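PDB 5UL3: 4'-phospho-dehydrooxetanocin synthase from Bacillus megaterium, which catalyses the cobalamin-dependent radical SAM ring contraction of dAMP to an oxetane aldehyde, a step in the biosynthesis of oxetanocin A. Local coordinates for residues A400-Y404 / R416-W420; G606-I611 / R720-L725. The contacts are given in a common frame with arbitrary orientation. Where two conformers were deposited one is given. Numbering follows the deposited sequence.

Contact 1 of 2, residues A400-Y404 / R416-W420; sequences ADSVY and RLKMW
Trp420 (chi1 m, chi2 95°) has Val403 CG1 over one face of its indole, and Val403 CG2 comes 3.6 Å from Trp420 CZ2, while the ring edge turns to the backbone just before. There the carbonyl of Ser402 takes two hydrogen bonds: Trp420 NE1 to Ser402 O at 3.0 Å and nearly straight (175°), and Arg416 NH1 to the same Ser402 O at 2.9 Å (159°). Both donors come from helix 416-420, one turn apart, with Trp420 N bonded to Arg416 O. Chi1 t sets Arg416 CG 3.4 Å from Val403 O, and p bends at chi2 and chi3 carry NH1 to Ser402 O; the closest CA pair is Val403-Arg416, 6.3 Å. Residues 400-402 form a 3-10 turn, with Val403 N on Ala400 O. The pair joins the loop after strand 393-398 to the following helix, 410-426, a strand-to-helix connection of the partial TIM barrel. Two side-chain N-H groups from one helix thus converge on a single main-chain oxygen in a buried contact, tying the turn to the helix through its backbone.

Contact 2 of 2, residues G606-I611 / R720-L725; sequences GVMYTI and RLHNTL
Helices 606-611 and 720-725 run nearly antiparallel, crossing at -163° with axes 8.9 Å apart at closest approach; the first is kinked where the N atoms of 606 and 607 lack bonds to the preceding turn. The nearest CA pairs are Val607-Thr724 (5.3 Å) and Thr610-Leu721 (6.0 Å). Apolar contacts fill one flank: Val607 CG1 sits 4.0 Å from Leu725 CD2, and Ile611 CG1 4.0 Å from Leu721 CD1. A methyl also closes on a carbonyl, Val607 CG2 to Thr724 O at 3.3 Å. Both helices are part of the C-terminal helix bundle, with beta-branched Val607, Thr610 and Thr724 at the centre of the interface; helix 683-709 also touches Val607, Leu721 and Leu725. Across the interface Thr610 OG1 lies 3.7 Å from Thr724 CG2, a van der Waals contact. The threonine hydroxyls bond within their own helices: Thr610 OG1 (chi1 m) donates to Gly606 O at 2.7 Å, Thr724 OG1 (chi1 p) to Arg720 O at 3.0 Å. On the exposed side, Arg720 (chi1 t, chi2 and chi3 p) has CG 3.3 Å from Thr610 OG1 and NH1 4.5 Å from Tyr609 CE2.

How the contacts relate
Contact 1 closes before contact 2 opens along the chain, and the two share no helix, strand or sheet. Their centres lie 41 Å apart, with nearest atoms about 28 Å apart. Contact 1 belongs to the radical SAM core: strand 393-398, which leads into its loop, is part of the mixed sheet that also holds 357-360 and 432-436. Contact 2 lies in the largely helical C-terminal region, bringing helix 588-617 against 720-730, the last helix of the chain, across 108 intervening residues. Contact 1 is thus local in sequence, near the iron-sulfur cluster, and links a strand-to-helix loop to the helix that follows it, whereas contact 2, away from the annotated sites, pairs two helices distant in sequence.

Contact 1 of 2, residues A400-Y404 / R416-W420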
loop_
_atom_site.group_PDB
_atom_site.type_symbol
_atom_site.label_atom_id
_atom_site.label_comp_id
_atom_site.label_asym_id
_atom_site.label_seq_id
_atom_site.Cartn_x
_atom_site.Cartn_y
_atom_site.Cartn_z
ATOM N N ALA A 400 -12.568 10.425 6.099
ATOM C CA ALA A 400 -13.477 10.750 7.197
ATOM C C ALA A 400 -14.924 10.798 6.727
ATOM O O ALA A 400 -15.826 10.351 7.449
ATOM C CB ALA A 400 -13.090 12.069 7.850
ATOM N N ASP A 401 -15.177 11.326 5.517
ATOM C CA ASP A 401 -16.561 11.408 5.052
ATOM C C ASP A 401 -17.096 10.085 4.520
ATOM O O ASP A 401 -18.256 10.025 4.090
ATOM C CB ASP A 401 -16.726 12.525 4.004
ATOM C CG ASP A 401 -15.687 12.472 2.888
ATOM O OD1 ASP A 401 -14.471 12.440 3.175
ATOM O OD2 ASP A 401 -16.096 12.529 1.714
ATOM N N SER A 402 -16.291 9.021 4.519
ATOM C CA SER A 402 -16.852 7.688 4.351
ATOM C C SER A 402 -17.463 7.168 5.643
ATOM O O SER A 402 -18.102 6.112 5.628
ATOM C CB SER A 402 -15.790 6.696 3.861
ATOM O OG SER A 402 -15.292 7.047 2.585
ATOM N N VAL A 403 -17.267 7.875 6.750
ATOM C CA VAL A 403 -17.880 7.535 8.029
ATOM C C VAL A 403 -19.076 8.434 8.310
ATOM O O VAL A 403 -20.171 7.954 8.604
ATOM C CB VAL A 403 -16.848 7.657 9.176
ATOM C CG1 VAL A 403 -17.441 7.128 10.488
ATOM C CG2 VAL A 403 -15.550 6.922 8.835
ATOM N N TYR A 404 -18.858 9.745 8.220
ATOM C CA TYR A 404 -19.836 10.749 8.619
ATOM C C TYR A 404 -19.844 11.882 7.603
ATOM O O TYR A 404 -18.802 12.479 7.323
ATOM C CB TYR A 404 -19.494 11.279 10.019
ATOM C CG TYR A 404 -20.243 12.529 10.436
ATOM C CD1 TYR A 404 -21.633 12.532 10.542
ATOM C CD2 TYR A 404 -19.554 13.708 10.741
ATOM C CE1 TYR A 404 -22.322 13.681 10.933
ATOM C CE2 TYR A 404 -20.240 14.858 11.133
ATOM C CZ TYR A 404 -21.625 14.827 11.230
ATOM O OH TYR A 404 -22.304 15.959 11.628
ATOM N N ARG A 416 -24.528 4.111 7.134
ATOM C CA ARG A 416 -23.074 4.069 7.121
ATOM C C ARG A 416 -22.534 3.512 8.436
ATOM O O ARG A 416 -21.601 2.696 8.435
ATOM C CB ARG A 416 -22.534 5.471 6.848
ATOM C CG ARG A 416 -21.114 5.531 6.357
ATOM C CD ARG A 416 -20.793 4.365 5.417
ATOM N NE ARG A 416 -21.374 4.500 4.084
ATOM C CZ ARG A 416 -20.745 5.045 3.045
ATOM N NH1 ARG A 416 -19.523 5.535 3.180
ATOM N NH2 ARG A 416 -21.336 5.104 1.867
ATOM N N LEU A 417 -23.116 3.928 9.568
ATOM C CA LEU A 417 -22.695 3.384 10.860
ATOM C C LEU A 417 -22.950 1.882 10.929
ATOM O O LEU A 417 -22.102 1.122 11.418
ATOM C CB LEU A 417 -23.416 4.109 11.997
ATOM C CG LEU A 417 -23.067 3.615 13.398
ATOM C CD1 LEU A 417 -21.598 3.880 13.696
ATOM C CD2 LEU A 417 -23.970 4.304 14.420
ATOM N N LYS A 418 -24.102 1.431 10.421
ATOM C CA LYS A 418 -24.354 -0.009 10.350
ATOM C C LYS A 418 -23.275 -0.727 9.542
ATOM O O LYS A 418 -22.782 -1.787 9.947
ATOM C CB LYS A 418 -25.734 -0.277 9.747
ATOM C CG LYS A 418 -25.988 -1.758 9.488
ATOM C CD LYS A 418 -27.422 -2.019 8.975
ATOM C CE LYS A 418 -27.636 -3.517 8.737
ATOM N NZ LYS A 418 -28.869 -3.812 7.930
ATOM N N MET A 419 -22.889 -0.162 8.398
ATOM C CA MET A 419 -21.847 -0.773 7.575
ATOM C C MET A 419 -20.529 -0.866 8.336
ATOM O O MET A 419 -19.857 -1.908 8.322
ATOM C CB MET A 419 -21.658 0.032 6.280
ATOM C CG MET A 419 -20.652 -0.589 5.290
ATOM S SD MET A 419 -19.830 0.707 4.324
ATOM C CE MET A 419 -18.824 1.425 5.611
ATOM N N TRP A 420 -20.136 0.222 9.001
ATOM C CA TRP A 420 -18.902 0.180 9.777
ATOM C C TRP A 420 -18.985 -0.846 10.903
ATOM O O TRP A 420 -17.982 -1.496 11.234
ATOM C CB TRP A 420 -18.593 1.578 10.321
ATOM C CG TRP A 420 -17.896 2.439 9.314
ATOM C CD1 TRP A 420 -18.473 3.352 8.446
ATOM C CD2 TRP A 420 -16.491 2.450 9.032
ATOM N NE1 TRP A 420 -17.499 3.931 7.661
ATOM C CE2 TRP A 420 -16.277 3.397 8.002
ATOM C CE3 TRP A 420 -15.388 1.755 9.556
ATOM C CZ2 TRP A 420 -15.005 3.667 7.492
ATOM C CZ3 TRP A 420 -14.129 2.024 9.039
ATOM C CH2 TRP A 420 -13.949 2.975 8.018
#

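Contact 2 of 2, residues G606-I611 / R720-L725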
loop_
_atom_site.group_PDB
_atom_site.type_symbol
_atom_site.label_atom_id
_atom_site.label_comp_id
_atom_site.label_asym_id
_atom_site.label_seq_id
_atom_site.Cartn_x
_atom_site.Cartn_y
_atom_site.Cartn_z
ATOM N N GLY A 606 17.528 7.677 16.779
ATOM C CA GLY A 606 18.272 6.470 17.127
ATOM C C GLY A 606 17.756 5.814 18.392
ATOM O O GLY A 606 17.515 4.599 18.429
ATOM N N VAL A 607 17.565 6.611 19.443
ATOM C CA VAL A 607 17.083 6.080 20.715
ATOM C C VAL A 607 15.645 5.585 20.579
ATOM O O VAL A 607 15.301 4.499 21.058
ATOM C CB VAL A 607 17.213 7.142 21.824
ATOM C CG1 VAL A 607 16.627 6.631 23.114
ATOM C CG2 VAL A 607 18.665 7.524 22.034
ATOM N N MET A 608 14.774 6.368 19.933
ATOM C CA MET A 608 13.386 5.923 19.810
ATOM C C MET A 608 13.246 4.725 18.873
ATOM O O MET A 608 12.398 3.847 19.109
ATOM C CB MET A 608 12.490 7.073 19.350
ATOM C CG MET A 608 12.353 8.175 20.391
ATOM S SD MET A 608 12.137 7.611 22.098
ATOM C CE MET A 608 10.669 6.577 21.948
ATOM N N TYR A 609 14.062 4.652 17.817
ATOM C CA TYR A 609 14.061 3.445 16.998
ATOM C C TYR A 609 14.460 2.231 17.829
ATOM O O TYR A 609 13.865 1.152 17.704
ATOM C CB TYR A 609 15.010 3.610 15.811
ATOM C CG TYR A 609 15.176 2.369 14.952
ATOM C CD1 TYR A 609 14.345 2.142 13.863
ATOM C CD2 TYR A 609 16.173 1.437 15.221
ATOM C CE1 TYR A 609 14.497 1.014 13.069
ATOM C CE2 TYR A 609 16.333 0.309 14.434
ATOM C CZ TYR A 609 15.494 0.104 13.359
ATOM O OH TYR A 609 15.649 -1.016 12.572
ATOM N N THR A 610 15.463 2.393 18.687
ATOM C CA THR A 610 15.926 1.274 19.507
ATOM C C THR A 610 14.850 0.826 20.494
ATOM O O THR A 610 14.607 -0.376 20.656
ATOM C CB THR A 610 17.202 1.672 20.240
ATOM O OG1 THR A 610 18.181 2.084 19.281
ATOM C CG2 THR A 610 17.752 0.487 21.057
ATOM N N ILE A 611 14.200 1.781 21.162
ATOM C CA ILE A 611 13.106 1.466 22.079
ATOM C C ILE A 611 11.998 0.724 21.346
ATOM O O ILE A 611 11.453 -0.272 21.841
ATOM C CB ILE A 611 12.592 2.757 22.735
ATOM C CG1 ILE A 611 13.611 3.248 23.779
ATOM C CG2 ILE A 611 11.181 2.568 23.331
ATOM C CD1 ILE A 611 13.361 4.649 24.263
ATOM N N ARG A 720 22.580 -1.813 22.026
ATOM C CA ARG A 720 22.125 -0.694 21.208
ATOM C C ARG A 720 21.483 0.409 22.050
ATOM O O ARG A 720 21.709 1.601 21.792
ATOM C CB ARG A 720 21.153 -1.195 20.138
ATOM C CG ARG A 720 20.693 -0.121 19.153
ATOM C CD ARG A 720 21.786 0.236 18.159
ATOM N NE ARG A 720 22.145 -0.902 17.315
ATOM C CZ ARG A 720 21.554 -1.191 16.160
ATOM N NH1 ARG A 720 20.570 -0.425 15.707
ATOM N NH2 ARG A 720 21.947 -2.247 15.457
ATOM N N LEU A 721 20.670 0.050 23.054
ATOM C CA LEU A 721 20.054 1.098 23.862
ATOM C C LEU A 721 21.104 1.835 24.687
ATOM O O LEU A 721 21.077 3.067 24.775
ATOM C CB LEU A 721 18.957 0.528 24.765
ATOM C CG LEU A 721 18.121 1.590 25.495
ATOM C CD1 LEU A 721 17.462 2.569 24.521
ATOM C CD2 LEU A 721 17.040 0.969 26.393
ATOM N N HIS A 722 22.037 1.105 25.297
ATOM C CA HIS A 722 23.135 1.772 25.993
ATOM C C HIS A 722 23.872 2.725 25.057
ATOM O O HIS A 722 24.114 3.890 25.398
ATOM C CB HIS A 722 24.108 0.745 26.570
ATOM C CG HIS A 722 25.327 1.367 27.182
ATOM N ND1 HIS A 722 26.542 1.430 26.529
ATOM C CD2 HIS A 722 25.511 1.982 28.375
ATOM C CE1 HIS A 722 27.424 2.041 27.299
ATOM N NE2 HIS A 722 26.824 2.387 28.425
ATOM N N ASN A 723 24.218 2.251 23.859
ATOM C CA ASN A 723 25.013 3.068 22.941
ATOM C C ASN A 723 24.239 4.291 22.462
ATOM O O ASN A 723 24.784 5.400 22.431
ATOM C CB ASN A 723 25.476 2.238 21.742
ATOM C CG ASN A 723 26.496 1.170 22.118
ATOM O OD1 ASN A 723 27.160 1.260 23.150
ATOM N ND2 ASN A 723 26.625 0.155 21.270
ATOM N N THR A 724 22.972 4.117 22.059
ATOM C CA THR A 724 22.225 5.279 21.578
ATOM C C THR A 724 21.903 6.259 22.703
ATOM O O THR A 724 21.899 7.473 22.474
ATOM C CB THR A 724 20.940 4.857 20.842
ATOM O OG1 THR A 724 20.072 4.109 21.712
ATOM C CG2 THR A 724 21.279 4.030 19.598
ATOM N N LEU A 725 21.648 5.776 23.922
ATOM C CA LEU A 725 21.450 6.700 25.038
ATOM C C LEU A 725 22.709 7.530 25.285
ATOM O O LEU A 725 22.640 8.759 25.422
ATOM C CB LEU A 725 21.060 5.933 26.307
ATOM C CG LEU A 725 19.625 5.412 26.471
ATOM C CD1 LEU A 725 19.563 4.530 27.736
ATOM C CD2 LEU A 725 18.659 6.568 26.576
#